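Local coordinates for FAD linked oxidase-like protein (Myceliophthora thermophila, PDB 5L6G) that oxidises the C1 hydroxyl of xylooligosaccharides and related sugars to lactones with a bicovalently bound FAD, passing the electrons to oxygen to give hydrogen peroxide, at residues Trp243-Val249 / Ala361-Ile365; Met271-Ala277 / Trp375-Met381. One frame throughout, in Å; residues are numbered along the deposited sequence.

Contact 1 (Trp243-Val249 / Ala361-Ile365); sequences WTNSSNV and AEYWI. With NAG (2-acetamido-2-deoxy-beta-D-glucopyranose), chain F.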
ATOM      1  N   TRP A 243       8.847  14.062  21.926  1.00 16.11           N
ATOM      2  CA  TRP A 243       9.748  14.365  20.828  1.00 16.37           C
ATOM      3  C   TRP A 243       9.595  15.825  20.389  1.00 17.02           C
ATOM      4  O   TRP A 243       9.185  16.132  19.280  1.00 17.03           O
ATOM      5  CB  TRP A 243       9.526  13.370  19.695  1.00 15.98           C
ATOM      6  CG  TRP A 243      10.096  11.991  19.972  1.00 15.77           C
ATOM      7  CD1 TRP A 243      10.473  11.467  21.185  1.00 16.19           C
ATOM      8  CD2 TRP A 243      10.304  10.958  19.013  1.00 15.65           C
ATOM      9  NE1 TRP A 243      10.936  10.198  21.025  1.00 16.19           N
ATOM     10  CE2 TRP A 243      10.833   9.850  19.703  1.00 15.72           C
ATOM     11  CE3 TRP A 243      10.117  10.873  17.627  1.00 15.12           C
ATOM     12  CZ2 TRP A 243      11.164   8.658  19.059  1.00 15.73           C
ATOM     13  CZ3 TRP A 243      10.452   9.685  16.981  1.00 15.15           C
ATOM     14  CH2 TRP A 243      10.976   8.597  17.706  1.00 15.25           C
ATOM     15  N   THR A 244       9.957  16.712  21.301  1.00 18.42           N
ATOM     16  CA  THR A 244       9.721  18.146  21.159  1.00 19.54           C
ATOM     17  C   THR A 244      11.015  18.916  20.956  1.00 19.83           C
ATOM     18  O   THR A 244      10.986  20.124  20.804  1.00 19.85           O
ATOM     19  CB  THR A 244       9.061  18.705  22.422  1.00 20.44           C
ATOM     20  OG1 THR A 244       9.757  18.193  23.568  1.00 21.15           O
ATOM     21  CG2 THR A 244       7.592  18.292  22.476  1.00 20.90           C
ATOM     22  N   ASN A 245      12.153  18.233  21.002  1.00 19.82           N
ATOM     23  CA  ASN A 245      13.387  18.824  20.510  1.00 20.43           C
ATOM     24  C   ASN A 245      14.249  17.755  19.856  1.00 19.37           C
ATOM     25  O   ASN A 245      13.967  16.555  19.974  1.00 18.68           O
ATOM     26  CB  ASN A 245      14.138  19.570  21.603  1.00 22.30           C
ATOM     27  CG  ASN A 245      14.509  18.693  22.768  1.00 24.62           C
ATOM     28  OD1 ASN A 245      14.640  17.485  22.635  1.00 22.65           O
ATOM     29  ND2 ASN A 245      14.700  19.327  23.943  1.00 28.51           N
ATOM     30  N   SER A 246      15.275  18.195  19.140  1.00 18.80           N
ATOM     31  CA  SER A 246      16.066  17.281  18.328  1.00 18.39           C
ATOM     32  C   SER A 246      16.743  16.209  19.184  1.00 18.37           C
ATOM     33  O   SER A 246      16.794  15.054  18.777  1.00 18.03           O
ATOM     34  CB  SER A 246      17.102  18.035  17.482  1.00 18.56           C
ATOM     35  OG  SER A 246      18.023  18.688  18.317  1.00 19.53           O
ATOM     36  N   SER A 247      17.269  16.572  20.347  1.00 18.78           N
ATOM     37  CA  SER A 247      17.988  15.589  21.154  1.00 18.97           C
ATOM     38  C   SER A 247      17.043  14.476  21.636  1.00 18.19           C
ATOM     39  O   SER A 247      17.430  13.306  21.653  1.00 17.97           O
ATOM     40  CB  SER A 247      18.758  16.229  22.323  1.00 20.47           C
ATOM     41  OG  SER A 247      17.887  16.872  23.220  1.00 21.78           O
ATOM     42  N   ASN A 248      15.807  14.829  21.994  1.00 17.55           N
ATOM     43  CA  ASN A 248      14.833  13.833  22.416  1.00 17.06           C
ATOM     44  C   ASN A 248      14.478  12.887  21.301  1.00 15.89           C
ATOM     45  O   ASN A 248      14.289  11.702  21.548  1.00 15.53           O
ATOM     46  CB  ASN A 248      13.553  14.473  22.931  1.00 17.58           C
ATOM     47  CG  ASN A 248      13.705  15.015  24.341  1.00 18.59           C
ATOM     48  OD1 ASN A 248      14.801  15.020  24.900  1.00 18.96           O
ATOM     49  ND2 ASN A 248      12.599  15.430  24.934  1.00 19.01           N
ATOM     50  N   VAL A 249      14.386  13.402  20.074  1.00 15.07           N
ATOM     51  CA  VAL A 249      14.051  12.545  18.940  1.00 14.30           C
ATOM     52  C   VAL A 249      15.189  11.569  18.709  1.00 14.26           C
ATOM     53  O   VAL A 249      14.979  10.370  18.490  1.00 14.24           O
ATOM     54  CB  VAL A 249      13.822  13.364  17.639  1.00 13.91           C
ATOM     55  CG1 VAL A 249      13.723  12.453  16.433  1.00 13.44           C
ATOM     56  CG2 VAL A 249      12.568  14.235  17.762  1.00 14.06           C
ATOM     57  N   ALA A 361      15.947  14.666  12.721  1.00 13.47           N
ATOM     58  CA  ALA A 361      15.348  15.306  13.894  1.00 13.89           C
ATOM     59  C   ALA A 361      15.345  16.821  13.773  1.00 14.31           C
ATOM     60  O   ALA A 361      14.359  17.471  14.107  1.00 13.84           O
ATOM     61  CB  ALA A 361      16.086  14.891  15.156  1.00 14.01           C
ATOM     62  N   GLU A 362      16.461  17.383  13.311  1.00 15.15           N
ATOM     63  CA  GLU A 362      16.564  18.825  13.151  1.00 16.25           C
ATOM     64  C   GLU A 362      15.547  19.272  12.116  1.00 14.85           C
ATOM     65  O   GLU A 362      14.880  20.268  12.283  1.00 14.43           O
ATOM     66  CB  GLU A 362      17.985  19.261  12.759  1.00 18.44           C
ATOM     67  CG  GLU A 362      18.963  19.119  13.919  1.00 21.07           C
ATOM     68  CD  GLU A 362      20.370  19.622  13.622  1.00 24.34           C
ATOM     69  OE1 GLU A 362      20.531  20.483  12.713  1.00 27.82           O
ATOM     70  OE2 GLU A 362      21.305  19.172  14.323  1.00 25.92           O
ATOM     71  N   TYR A 363      15.402  18.495  11.061  1.00 13.88           N
ATOM     72  CA  TYR A 363      14.410  18.833  10.050  1.00 13.18           C
ATOM     73  C   TYR A 363      12.995  18.815  10.653  1.00 13.14           C
ATOM     74  O   TYR A 363      12.166  19.667  10.356  1.00 12.63           O
ATOM     75  CB  TYR A 363      14.493  17.861   8.889  1.00 12.56           C
ATOM     76  CG  TYR A 363      13.868  18.433   7.649  1.00 12.11           C
ATOM     77  CD1 TYR A 363      14.619  19.192   6.770  1.00 12.41           C
ATOM     78  CD2 TYR A 363      12.515  18.239   7.373  1.00 11.68           C
ATOM     79  CE1 TYR A 363      14.052  19.734   5.624  1.00 12.35           C
ATOM     80  CE2 TYR A 363      11.935  18.776   6.232  1.00 11.67           C
ATOM     81  CZ  TYR A 363      12.710  19.529   5.357  1.00 11.92           C
ATOM     82  OH  TYR A 363      12.153  20.046   4.201  1.00 12.04           O
ATOM     83  N   TRP A 364      12.745  17.808  11.488  1.00 13.14           N
ATOM     84  CA  TRP A 364      11.444  17.614  12.123  1.00 13.67           C
ATOM     85  C   TRP A 364      11.104  18.829  12.956  1.00 14.23           C
ATOM     86  O   TRP A 364      10.049  19.442  12.785  1.00 14.46           O
ATOM     87  CB  TRP A 364      11.502  16.369  13.010  1.00 13.77           C
ATOM     88  CG  TRP A 364      10.201  15.843  13.554  1.00 14.44           C
ATOM     89  CD1 TRP A 364       9.124  16.552  14.026  1.00 15.04           C
ATOM     90  CD2 TRP A 364       9.894  14.473  13.768  1.00 14.52           C
ATOM     91  NE1 TRP A 364       8.147  15.689  14.477  1.00 15.05           N
ATOM     92  CE2 TRP A 364       8.601  14.410  14.342  1.00 14.77           C
ATOM     93  CE3 TRP A 364      10.581  13.279  13.512  1.00 14.51           C
ATOM     94  CZ2 TRP A 364       7.981  13.196  14.653  1.00 14.70           C
ATOM     95  CZ3 TRP A 364       9.966  12.076  13.822  1.00 14.54           C
ATOM     96  CH2 TRP A 364       8.677  12.048  14.397  1.00 14.54           C
ATOM     97  N   ILE A 365      12.037  19.205  13.822  1.00 14.63           N
ATOM     98  CA  ILE A 365      11.787  20.227  14.817  1.00 15.24           C
ATOM     99  C   ILE A 365      11.814  21.619  14.208  1.00 15.97           C
ATOM    100  O   ILE A 365      10.956  22.425  14.496  1.00 16.49           O
ATOM    101  CB  ILE A 365      12.757  20.099  15.991  1.00 15.47           C
ATOM    102  CG1 ILE A 365      12.583  18.736  16.656  1.00 15.26           C
ATOM    103  CG2 ILE A 365      12.539  21.237  16.984  1.00 16.08           C
ATOM    104  CD1 ILE A 365      11.177  18.446  17.149  1.00 15.27           C
TER
HETATM  105  C1  NAG F 507      15.078  18.661  25.172  1.00 26.96           C
HETATM  106  C2  NAG F 507      16.231  19.382  25.887  1.00 30.71           C
HETATM  107  C3  NAG F 507      16.561  18.722  27.212  1.00 32.84           C
HETATM  108  C4  NAG F 507      15.302  18.573  28.043  1.00 33.07           C
HETATM  109  C5  NAG F 507      14.253  17.812  27.228  1.00 32.19           C
HETATM  110  C6  NAG F 507      12.943  17.690  27.981  1.00 32.84           C
HETATM  111  C7  NAG F 507      17.894  20.437  24.435  1.00 34.12           C
HETATM  112  C8  NAG F 507      19.207  20.276  23.730  1.00 34.46           C
HETATM  113  N2  NAG F 507      17.470  19.383  25.135  1.00 31.72           N
HETATM  114  O3  NAG F 507      17.535  19.512  27.858  1.00 34.58           O
HETATM  115  O4  NAG F 507      15.630  17.855  29.205  1.00 36.40           O
HETATM  116  O5  NAG F 507      13.971  18.522  26.038  1.00 29.69           O
HETATM  117  O6  NAG F 507      12.112  16.776  27.311  1.00 35.26           O
HETATM  118  O7  NAG F 507      17.272  21.497  24.343  1.00 36.11           O

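Contact 2 (Met271-Ala277 / Trp375-Met381); sequences MRVLGNA and WYIIIDM. With XYP (beta-D-xylopyranose), chain H; XYS (alpha-D-xylopyranose), chain K.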
ATOM      1  N   MET A 271       3.202  -2.215  15.544  1.00 12.66           N
ATOM      2  CA  MET A 271       3.383  -0.869  16.103  1.00 12.54           C
ATOM      3  C   MET A 271       4.027   0.082  15.106  1.00 12.06           C
ATOM      4  O   MET A 271       4.726  -0.348  14.213  1.00 11.72           O
ATOM      5  CB  MET A 271       4.218  -0.927  17.363  1.00 13.17           C
ATOM      6  CG  MET A 271       4.150   0.308  18.238  1.00 13.56           C
ATOM      7  SD  MET A 271       4.795   0.048  19.894  1.00 14.35           S
ATOM      8  CE  MET A 271       6.383  -0.732  19.544  1.00 14.29           C
ATOM      9  N   ARG A 272       3.746   1.369  15.285  1.00 11.73           N
ATOM     10  CA  ARG A 272       4.333   2.435  14.506  1.00 11.65           C
ATOM     11  C   ARG A 272       4.441   3.704  15.356  1.00 11.60           C
ATOM     12  O   ARG A 272       3.755   3.852  16.363  1.00 12.23           O
ATOM     13  CB  ARG A 272       3.444   2.734  13.319  1.00 11.59           C
ATOM     14  CG  ARG A 272       2.145   3.447  13.700  1.00 12.09           C
ATOM     15  CD  ARG A 272       1.152   3.395  12.535  1.00 12.28           C
ATOM     16  NE  ARG A 272      -0.072   4.114  12.821  1.00 12.85           N
ATOM     17  CZ  ARG A 272      -1.122   4.157  12.013  1.00 13.24           C
ATOM     18  NH1 ARG A 272      -1.108   3.499  10.866  1.00 13.07           N
ATOM     19  NH2 ARG A 272      -2.196   4.842  12.368  1.00 14.12           N
ATOM     20  N   VAL A 273       5.314   4.598  14.943  1.00 11.40           N
ATOM     21  CA  VAL A 273       5.296   5.970  15.416  1.00 11.51           C
ATOM     22  C   VAL A 273       4.427   6.761  14.461  1.00 11.59           C
ATOM     23  O   VAL A 273       4.635   6.693  13.268  1.00 11.09           O
ATOM     24  CB  VAL A 273       6.708   6.589  15.407  1.00 11.37           C
ATOM     25  CG1 VAL A 273       6.645   8.055  15.800  1.00 11.53           C
ATOM     26  CG2 VAL A 273       7.636   5.828  16.342  1.00 11.65           C
ATOM     27  N   LEU A 274       3.456   7.488  15.001  1.00 12.46           N
ATOM     28  CA  LEU A 274       2.755   8.534  14.268  1.00 12.67           C
ATOM     29  C   LEU A 274       3.211   9.854  14.843  1.00 12.49           C
ATOM     30  O   LEU A 274       3.133  10.055  16.037  1.00 12.74           O
ATOM     31  CB  LEU A 274       1.244   8.428  14.458  1.00 13.56           C
ATOM     32  CG  LEU A 274       0.411   9.581  13.878  1.00 14.18           C
ATOM     33  CD1 LEU A 274       0.597   9.663  12.364  1.00 14.04           C
ATOM     34  CD2 LEU A 274      -1.053   9.424  14.215  1.00 14.97           C
ATOM     35  N   GLY A 275       3.704  10.734  13.981  1.00 11.90           N
ATOM     36  CA  GLY A 275       4.139  12.053  14.384  1.00 11.96           C
ATOM     37  C   GLY A 275       3.416  13.085  13.563  1.00 11.74           C
ATOM     38  O   GLY A 275       3.188  12.888  12.372  1.00 11.53           O
ATOM     39  N   ASN A 276       3.008  14.166  14.216  1.00 11.83           N
ATOM     40  CA  ASN A 276       2.595  15.382  13.513  1.00 11.71           C
ATOM     41  C   ASN A 276       3.147  16.557  14.296  1.00 12.00           C
ATOM     42  O   ASN A 276       3.870  16.352  15.268  1.00 11.94           O
ATOM     43  CB  ASN A 276       1.068  15.436  13.337  1.00 11.79           C
ATOM     44  CG  ASN A 276       0.309  15.397  14.642  1.00 12.20           C
ATOM     45  OD1 ASN A 276       0.533  16.207  15.534  1.00 12.32           O
ATOM     46  ND2 ASN A 276      -0.620  14.442  14.759  1.00 12.10           N
ATOM     47  N   ALA A 277       2.819  17.783  13.898  1.00 12.28           N
ATOM     48  CA  ALA A 277       3.403  18.955  14.543  1.00 12.73           C
ATOM     49  C   ALA A 277       3.030  19.093  16.014  1.00 13.35           C
ATOM     50  O   ALA A 277       3.700  19.864  16.744  1.00 13.69           O
ATOM     51  CB  ALA A 277       2.996  20.231  13.823  1.00 13.04           C
ATOM     52  N   TRP A 375       0.417  17.925   8.141  1.00 13.34           N
ATOM     53  CA  TRP A 375       1.317  16.883   7.747  1.00 12.73           C
ATOM     54  C   TRP A 375       1.411  15.815   8.845  1.00 13.15           C
ATOM     55  O   TRP A 375       1.075  16.074   9.997  1.00 13.63           O
ATOM     56  CB  TRP A 375       2.687  17.456   7.422  1.00 12.36           C
ATOM     57  CG  TRP A 375       3.359  18.058   8.604  1.00 12.33           C
ATOM     58  CD1 TRP A 375       3.315  19.357   8.993  1.00 12.72           C
ATOM     59  CD2 TRP A 375       4.148  17.373   9.575  1.00 12.11           C
ATOM     60  NE1 TRP A 375       4.031  19.533  10.138  1.00 12.76           N
ATOM     61  CE2 TRP A 375       4.556  18.324  10.518  1.00 12.32           C
ATOM     62  CE3 TRP A 375       4.555  16.040   9.736  1.00 11.61           C
ATOM     63  CZ2 TRP A 375       5.363  17.993  11.607  1.00 12.26           C
ATOM     64  CZ3 TRP A 375       5.331  15.713  10.796  1.00 11.55           C
ATOM     65  CH2 TRP A 375       5.742  16.680  11.722  1.00 11.92           C
ATOM     66  N   TYR A 376       1.804  14.607   8.460  1.00 13.26           N
ATOM     67  CA  TYR A 376       2.195  13.589   9.440  1.00 13.78           C
ATOM     68  C   TYR A 376       3.311  12.737   8.885  1.00 13.22           C
ATOM     69  O   TYR A 376       3.560  12.727   7.671  1.00 13.07           O
ATOM     70  CB  TYR A 376       1.015  12.708   9.897  1.00 14.24           C
ATOM     71  CG  TYR A 376       0.364  11.819   8.843  1.00 14.53           C
ATOM     72  CD1 TYR A 376       0.962  10.612   8.449  1.00 14.83           C
ATOM     73  CD2 TYR A 376      -0.867  12.151   8.284  1.00 15.17           C
ATOM     74  CE1 TYR A 376       0.362   9.783   7.505  1.00 15.09           C
ATOM     75  CE2 TYR A 376      -1.476  11.311   7.342  1.00 15.60           C
ATOM     76  CZ  TYR A 376      -0.840  10.136   6.959  1.00 15.31           C
ATOM     77  OH  TYR A 376      -1.407   9.293   6.018  1.00 16.80           O
ATOM     78  N   ILE A 377       3.995  12.052   9.794  1.00 12.96           N
ATOM     79  CA  ILE A 377       4.960  11.029   9.444  1.00 12.61           C
ATOM     80  C   ILE A 377       4.589   9.740  10.194  1.00 12.55           C
ATOM     81  O   ILE A 377       4.265   9.762  11.387  1.00 12.81           O
ATOM     82  CB  ILE A 377       6.416  11.456   9.755  1.00 12.79           C
ATOM     83  CG1 ILE A 377       7.403  10.374   9.318  1.00 12.80           C
ATOM     84  CG2 ILE A 377       6.621  11.763  11.227  1.00 13.19           C
ATOM     85  CD1 ILE A 377       8.846  10.835   9.368  1.00 13.10           C
ATOM     86  N   ILE A 378       4.614   8.628   9.478  1.00 12.04           N
ATOM     87  CA  ILE A 378       4.457   7.334  10.114  1.00 12.10           C
ATOM     88  C   ILE A 378       5.782   6.599   9.965  1.00 11.79           C
ATOM     89  O   ILE A 378       6.359   6.582   8.893  1.00 11.41           O
ATOM     90  CB  ILE A 378       3.311   6.541   9.498  1.00 12.40           C
ATOM     91  CG1 ILE A 378       1.977   7.126   9.948  1.00 13.08           C
ATOM     92  CG2 ILE A 378       3.412   5.068   9.871  1.00 12.39           C
ATOM     93  CD1 ILE A 378       0.774   6.421   9.350  1.00 13.55           C
ATOM     94  N   ILE A 379       6.285   6.037  11.057  1.00 11.46           N
ATOM     95  CA  ILE A 379       7.447   5.183  11.011  1.00 11.47           C
ATOM     96  C   ILE A 379       6.964   3.838  11.513  1.00 11.47           C
ATOM     97  O   ILE A 379       6.715   3.665  12.708  1.00 11.42           O
ATOM     98  CB  ILE A 379       8.616   5.690  11.906  1.00 11.93           C
ATOM     99  CG1 ILE A 379       8.950   7.147  11.593  1.00 12.10           C
ATOM    100  CG2 ILE A 379       9.859   4.825  11.705  1.00 12.05           C
ATOM    101  CD1 ILE A 379       9.517   7.899  12.765  1.00 12.94           C
ATOM    102  N   ASP A 380       6.828   2.882  10.604  1.00 11.37           N
ATOM    103  CA  ASP A 380       6.319   1.573  10.984  1.00 11.49           C
ATOM    104  C   ASP A 380       7.440   0.748  11.568  1.00 11.53           C
ATOM    105  O   ASP A 380       8.547   0.750  11.029  1.00 11.26           O
ATOM    106  CB  ASP A 380       5.756   0.842   9.767  1.00 11.58           C
ATOM    107  CG  ASP A 380       4.449   1.415   9.305  1.00 11.79           C
ATOM    108  OD1 ASP A 380       3.533   1.555  10.123  1.00 12.19           O
ATOM    109  OD2 ASP A 380       4.309   1.678   8.113  1.00 12.71           O
ATOM    110  N   MET A 381       7.157   0.038  12.664  1.00 11.69           N
ATOM    111  CA  MET A 381       8.076  -0.975  13.156  1.00 11.94           C
ATOM    112  C   MET A 381       7.947  -2.183  12.225  1.00 11.95           C
ATOM    113  O   MET A 381       7.090  -3.025  12.383  1.00 12.11           O
ATOM    114  CB  MET A 381       7.769  -1.353  14.628  1.00 12.54           C
ATOM    115  CG  MET A 381       7.785  -0.175  15.578  1.00 12.77           C
ATOM    116  SD  MET A 381       9.337   0.749  15.746  1.00 13.33           S
ATOM    117  CE  MET A 381       9.058   2.093  14.602  1.00 12.51           C
TER
HETATM  118  O1  XYP H 509      -0.244   3.958   6.405  1.00 35.63           O
HETATM  119  C1  XYP H 509      -1.569   4.474   6.302  1.00 32.88           C
HETATM  120  C2  XYP H 509      -2.127   4.703   7.706  1.00 32.75           C
HETATM  121  C3  XYP H 509      -3.459   5.439   7.656  1.00 33.05           C
HETATM  122  C4  XYP H 509      -3.328   6.709   6.821  1.00 32.92           C
HETATM  123  C5  XYP H 509      -2.737   6.397   5.440  1.00 32.40           C
HETATM  124  O2  XYP H 509      -2.302   3.426   8.321  1.00 27.57           O
HETATM  125  O3  XYP H 509      -3.947   5.697   8.984  1.00 34.47           O
HETATM  126  O4  XYP H 509      -4.620   7.291   6.609  1.00 31.47           O
HETATM  127  O5  XYP H 509      -1.516   5.671   5.544  1.00 34.32           O
HETATM  128  C1  XYS K 512       3.523  23.272  16.832  1.00 25.95           C
HETATM  129  C2  XYS K 512       4.968  23.116  16.373  1.00 25.60           C
HETATM  130  C3  XYS K 512       5.778  24.377  16.674  1.00 24.73           C
HETATM  131  C4  XYS K 512       5.074  25.529  15.967  1.00 24.46           C
HETATM  132  C5  XYS K 512       3.685  25.669  16.564  1.00 25.25           C
HETATM  133  O1  XYS K 512       3.518  23.297  18.251  1.00 25.45           O
HETATM  134  O2  XYS K 512       5.552  21.984  17.011  1.00 26.79           O
HETATM  135  O3  XYS K 512       7.143  24.239  16.241  1.00 22.92           O
HETATM  136  O4  XYS K 512       5.797  26.748  16.116  1.00 24.32           O
HETATM  137  O5  XYS K 512       2.927  24.477  16.316  1.00 25.55           O
HETATM  138  O   HOH W   1       4.477  -3.465  13.342  1.00 11.33           O
HETATM  139  O   HOH W   2       0.946   1.692   9.916  1.00 18.41           O
HETATM  140  O   HOH W   3       1.146  18.438  11.658  1.00 11.06           O

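Contact 1 (Trp243-Val249 / Ala361-Ile365)
Trp364 holds CG anti to its backbone N (chi1 -169°), and Trp243 holds CG anti to its carbonyl carbon (chi1 -75°). Around them an N-capped helix start packs on helix 354-368. The torsions bring the two indoles together as an offset edge-to-face pair, planes at 76°. The edge of Trp243 points toward the face of Trp364, with Trp243 CE3 3.7 Å from Trp364 CH2. No hydrogen bond crosses between the segments. Val249 CG1 lies 3.6 Å from Ala361 CB. Ile365 runs along the turn before the helix, its CG1 against Ser246 N and its CD1 3.7 Å from Trp243 O. Trp253 of helix 246-261 and Thr280 of strand 280-286 also touch both tryptophans.

Asn245 does two jobs. Its OD1 accepts from Asn248 N at 3.0 Å, nearly in line with the C=O, which is the N-cap bond. Its ND2 carries the N-linked glycan. Asn248 ND2 donates to O6 of the first N-acetylglucosamine and also bonds Pro242 O. With an alanine in place of Asn248, the sugar O6 and Pro242 O would probably be left without this donor, and the sugar freer to turn. A weak bond also runs from N2 of this sugar to Ser247 OG, at 3.2 Å.

Contact 2 (Met271-Ala277 / Trp375-Met381)
Arg272 reaches from a sheet strand to the substrate sugar, with Ile378 CD1 of the next strand lying against one guanidinium face, toward its rim. Its CG sits between the backbone N and the carbonyl carbon (chi1 72°), and the chain is extended from there to NE. NH1 donates to O2 of the bound beta-D-xylopyranose at 2.8 Å, near the guanidinium plane. Ile378 CD1 is also 3.8 Å from the sugar C2. Asp380 runs alongside Arg272, but their charged atoms do not touch. A water joins them instead, accepting from Arg272 NH1 and donating to Asp380 OD1 at 2.6 Å. Arg272 NE donates a hydrogen bond to Gln283 OE1, which would help fix the guanidinium. Thr154, Glu412 and Tyr451 are also hydrogen-bonded to this sugar, so the contact forms part of the substrate site.

The strands are antiparallel. Val273 with Ile379 and Gly275 with Ile377 are hydrogen-bonded pairs, each with two bonds of 2.8 Å between backbone N and O. Gly275 has no side chain beside Ile377 CG2, and a CB there would be tight. Past it, Asn276 CA packs over the six-membered ring of Trp375 in a CH-pi contact, 4.0 Å from the centroid. Ala277 O accepts from O2 of a second sugar, alpha-D-xylopyranose.

The pair lies in the middle of the antiparallel eight-stranded sheet. Strand 280-286 borders 269-275, and strand 409-417 borders 374-381. Helix 246-261 covers the side bearing Val273 and Ile379, through Trp253 and Leu256.

From the N terminus, the chain first reaches 243-249 at the start of helix 246-261. It then enters strand 269-275 and contact 2. Some eighty residues later, helix 354-368 returns to 243-249 and closes the loop of contact 1. Strand 374-381 follows directly and closes contact 2 beside 271-277. The segments alternate, so the two loops cross. Two helix-strand units far apart in the chain are thereby tied together, helix to helix and strand to strand. The centres of contact 1 and contact 2 are about 14 Å apart. The two touch through one tryptophan. Trp364 NE1 lies 3.8 Å from Trp375 CH2, and Trp364 CH2 packs on Ile377 CG2.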